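Local coordinates for protein sulfoquinovosidase (Escherichia coli, PDB 5OHT) that hydrolyses sulfoquinovosyl diacylglycerides and simple sulfoquinovosides to release sulfoquinovose, which feeds bacterial sulfoglycolysis, at residues Glu134-Phe139 / Tyr178-Pro183. Residues are numbered along the deposited sequence; the frame is centred on the assembly and turned at random.
Sequences EQFSYF and YWTFFP
Thr180 and Phe182 grip both backbone polar atoms of Glu134. Thr180 OG1 donates to Glu134 O at 2.7 Å, in the carbonyl plane. Glu134 N donates to Phe182 O at 2.8 Å, an almost straight bond (170°). With chi1 at 178°, the Thr180 hydroxyl lies opposite its own backbone N and next to its carbonyl carbon. From there it also accepts from Phe182 N at 3.0 Å, which makes an ST turn. This end is tight: Glu134 CB packs on Phe182 CB at 4.0 Å, and Phe136 sets its ring edge, CE1, against Thr180 OG1 at 3.7 Å. A valine in place of Thr180 would probably leave Glu134 O and Phe182 N without their shared partner and let the turn relax. The two loops belong to the mutarotase-like N-terminal domain of this family 31 glycosidase. They lie beside the catalytic barrel domain, where Phe181 touches Glu408, probably an active-site residue. Glu134 OE2 is hydrogen-bonded to His501 NE2 of the barrel domain. Toward Gln135 and Tyr178 the fit is looser and water fills in. One water joins Gln135 OE1, Phe136 N and Trp179 O. A second accepts from Gln135 NE2 at 3.0 Å and lies 2.8 Å from Tyr178 O.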
# COMPACT_ATOMS: atom_id res chain seq x y z
N GLU A 134 1.03 4.30 1.45
CA GLU A 134 0.00 4.31 0.40
C GLU A 134 -1.00 5.42 0.70
O GLU A 134 -1.80 5.30 1.64
CB GLU A 134 -0.67 2.91 0.28
CG GLU A 134 -1.48 2.77 -1.03
CD GLU A 134 -2.26 1.45 -1.13
OE1 GLU A 134 -2.59 0.88 -0.06
OE2 GLU A 134 -2.57 1.01 -2.25
N GLN A 135 -0.95 6.49 -0.10
CA GLN A 135 -1.76 7.68 0.10
C GLN A 135 -2.74 7.83 -1.07
O GLN A 135 -2.35 7.72 -2.25
CB GLN A 135 -0.85 8.90 0.22
CG GLN A 135 -0.06 8.91 1.56
CD GLN A 135 -0.88 8.93 2.83
OE1 GLN A 135 -2.04 9.41 2.84
NE2 GLN A 135 -0.28 8.43 3.93
N PHE A 136 -4.03 7.98 -0.76
CA PHE A 136 -5.08 7.87 -1.77
C PHE A 136 -5.67 9.21 -2.20
O PHE A 136 -6.32 9.24 -3.29
CB PHE A 136 -6.23 6.96 -1.27
CG PHE A 136 -5.87 5.49 -1.17
CD1 PHE A 136 -5.27 4.98 -0.03
CD2 PHE A 136 -6.24 4.60 -2.17
CE1 PHE A 136 -5.02 3.62 0.15
CE2 PHE A 136 -5.98 3.26 -2.03
CZ PHE A 136 -5.36 2.74 -0.88
N SER A 137 -5.60 10.25 -1.36
CA SER A 137 -6.02 11.62 -1.68
C SER A 137 -4.96 12.58 -2.19
O SER A 137 -5.26 13.50 -2.95
CB SER A 137 -6.80 12.29 -0.51
OG SER A 137 -8.00 11.53 -0.26
N TYR A 138 -3.71 12.39 -1.80
CA TYR A 138 -2.59 13.26 -2.21
C TYR A 138 -1.40 12.39 -2.65
O TYR A 138 -1.21 11.32 -2.06
CB TYR A 138 -2.13 14.14 -1.00
CG TYR A 138 -3.20 15.14 -0.62
CD1 TYR A 138 -3.36 16.31 -1.36
CD2 TYR A 138 -4.09 14.87 0.41
CE1 TYR A 138 -4.35 17.20 -1.06
CE2 TYR A 138 -5.13 15.77 0.72
CZ TYR A 138 -5.23 16.92 -0.03
OH TYR A 138 -6.20 17.83 0.26
N PHE A 139 -0.61 12.85 -3.61
CA PHE A 139 0.69 12.25 -3.90
C PHE A 139 1.76 13.19 -3.33
O PHE A 139 2.38 12.87 -2.29
CB PHE A 139 0.87 11.93 -5.41
CG PHE A 139 2.21 11.40 -5.78
CD1 PHE A 139 2.91 10.49 -4.96
CD2 PHE A 139 2.81 11.83 -6.95
CE1 PHE A 139 4.20 10.04 -5.33
CE2 PHE A 139 4.09 11.42 -7.33
CZ PHE A 139 4.79 10.54 -6.51
N TYR A 178 -6.47 11.16 4.99
CA TYR A 178 -5.25 10.52 5.45
C TYR A 178 -5.45 9.05 5.89
O TYR A 178 -4.46 8.38 6.24
CB TYR A 178 -4.61 11.35 6.63
CG TYR A 178 -5.50 11.47 7.82
CD1 TYR A 178 -5.50 10.52 8.84
CD2 TYR A 178 -6.36 12.56 7.94
CE1 TYR A 178 -6.38 10.62 9.91
CE2 TYR A 178 -7.25 12.68 8.98
CZ TYR A 178 -7.23 11.71 9.98
OH TYR A 178 -8.12 11.81 10.99
N TRP A 179 -6.68 8.56 5.88
CA TRP A 179 -6.92 7.16 6.30
C TRP A 179 -6.32 6.19 5.22
O TRP A 179 -6.40 6.47 4.01
CB TRP A 179 -8.42 6.90 6.48
CG TRP A 179 -9.08 7.53 7.70
CD1 TRP A 179 -8.77 8.72 8.29
CD2 TRP A 179 -10.20 6.98 8.46
NE1 TRP A 179 -9.63 8.94 9.38
CE2 TRP A 179 -10.52 7.89 9.48
CE3 TRP A 179 -10.96 5.80 8.35
CZ2 TRP A 179 -11.57 7.67 10.40
CZ3 TRP A 179 -12.04 5.59 9.24
CH2 TRP A 179 -12.30 6.51 10.26
N THR A 180 -5.72 5.12 5.68
CA THR A 180 -5.06 4.09 4.82
C THR A 180 -4.76 2.78 5.56
O THR A 180 -4.46 2.75 6.78
CB THR A 180 -3.76 4.65 4.14
OG1 THR A 180 -3.13 3.67 3.36
CG2 THR A 180 -2.79 5.26 5.18
N PHE A 181 -4.79 1.70 4.79
CA PHE A 181 -4.34 0.39 5.21
C PHE A 181 -2.79 0.32 5.40
O PHE A 181 -2.31 -0.59 6.09
CB PHE A 181 -4.75 -0.73 4.23
CG PHE A 181 -6.13 -0.63 3.63
CD1 PHE A 181 -7.25 -1.05 4.34
CD2 PHE A 181 -6.31 -0.21 2.32
CE1 PHE A 181 -8.52 -1.02 3.75
CE2 PHE A 181 -7.57 -0.14 1.74
CZ PHE A 181 -8.67 -0.58 2.46
N PHE A 182 -2.03 1.25 4.80
CA PHE A 182 -0.53 1.15 4.75
C PHE A 182 0.11 2.57 4.90
O PHE A 182 0.64 3.11 3.92
CB PHE A 182 -0.15 0.52 3.40
CG PHE A 182 1.34 0.10 3.21
CD1 PHE A 182 2.36 0.48 4.05
CD2 PHE A 182 1.65 -0.73 2.15
CE1 PHE A 182 3.66 0.07 3.82
CE2 PHE A 182 2.95 -1.15 1.91
CZ PHE A 182 3.98 -0.75 2.75
N PRO A 183 -0.03 3.19 6.08
CA PRO A 183 0.77 4.39 6.35
C PRO A 183 2.22 3.90 6.70
O PRO A 183 2.38 2.76 7.17
CB PRO A 183 0.09 4.99 7.56
CG PRO A 183 -0.41 3.76 8.37
CD PRO A 183 -0.63 2.65 7.32
O HOH W 1 -4.51 7.96 2.33
O HOH W 2 -1.76 8.86 6.48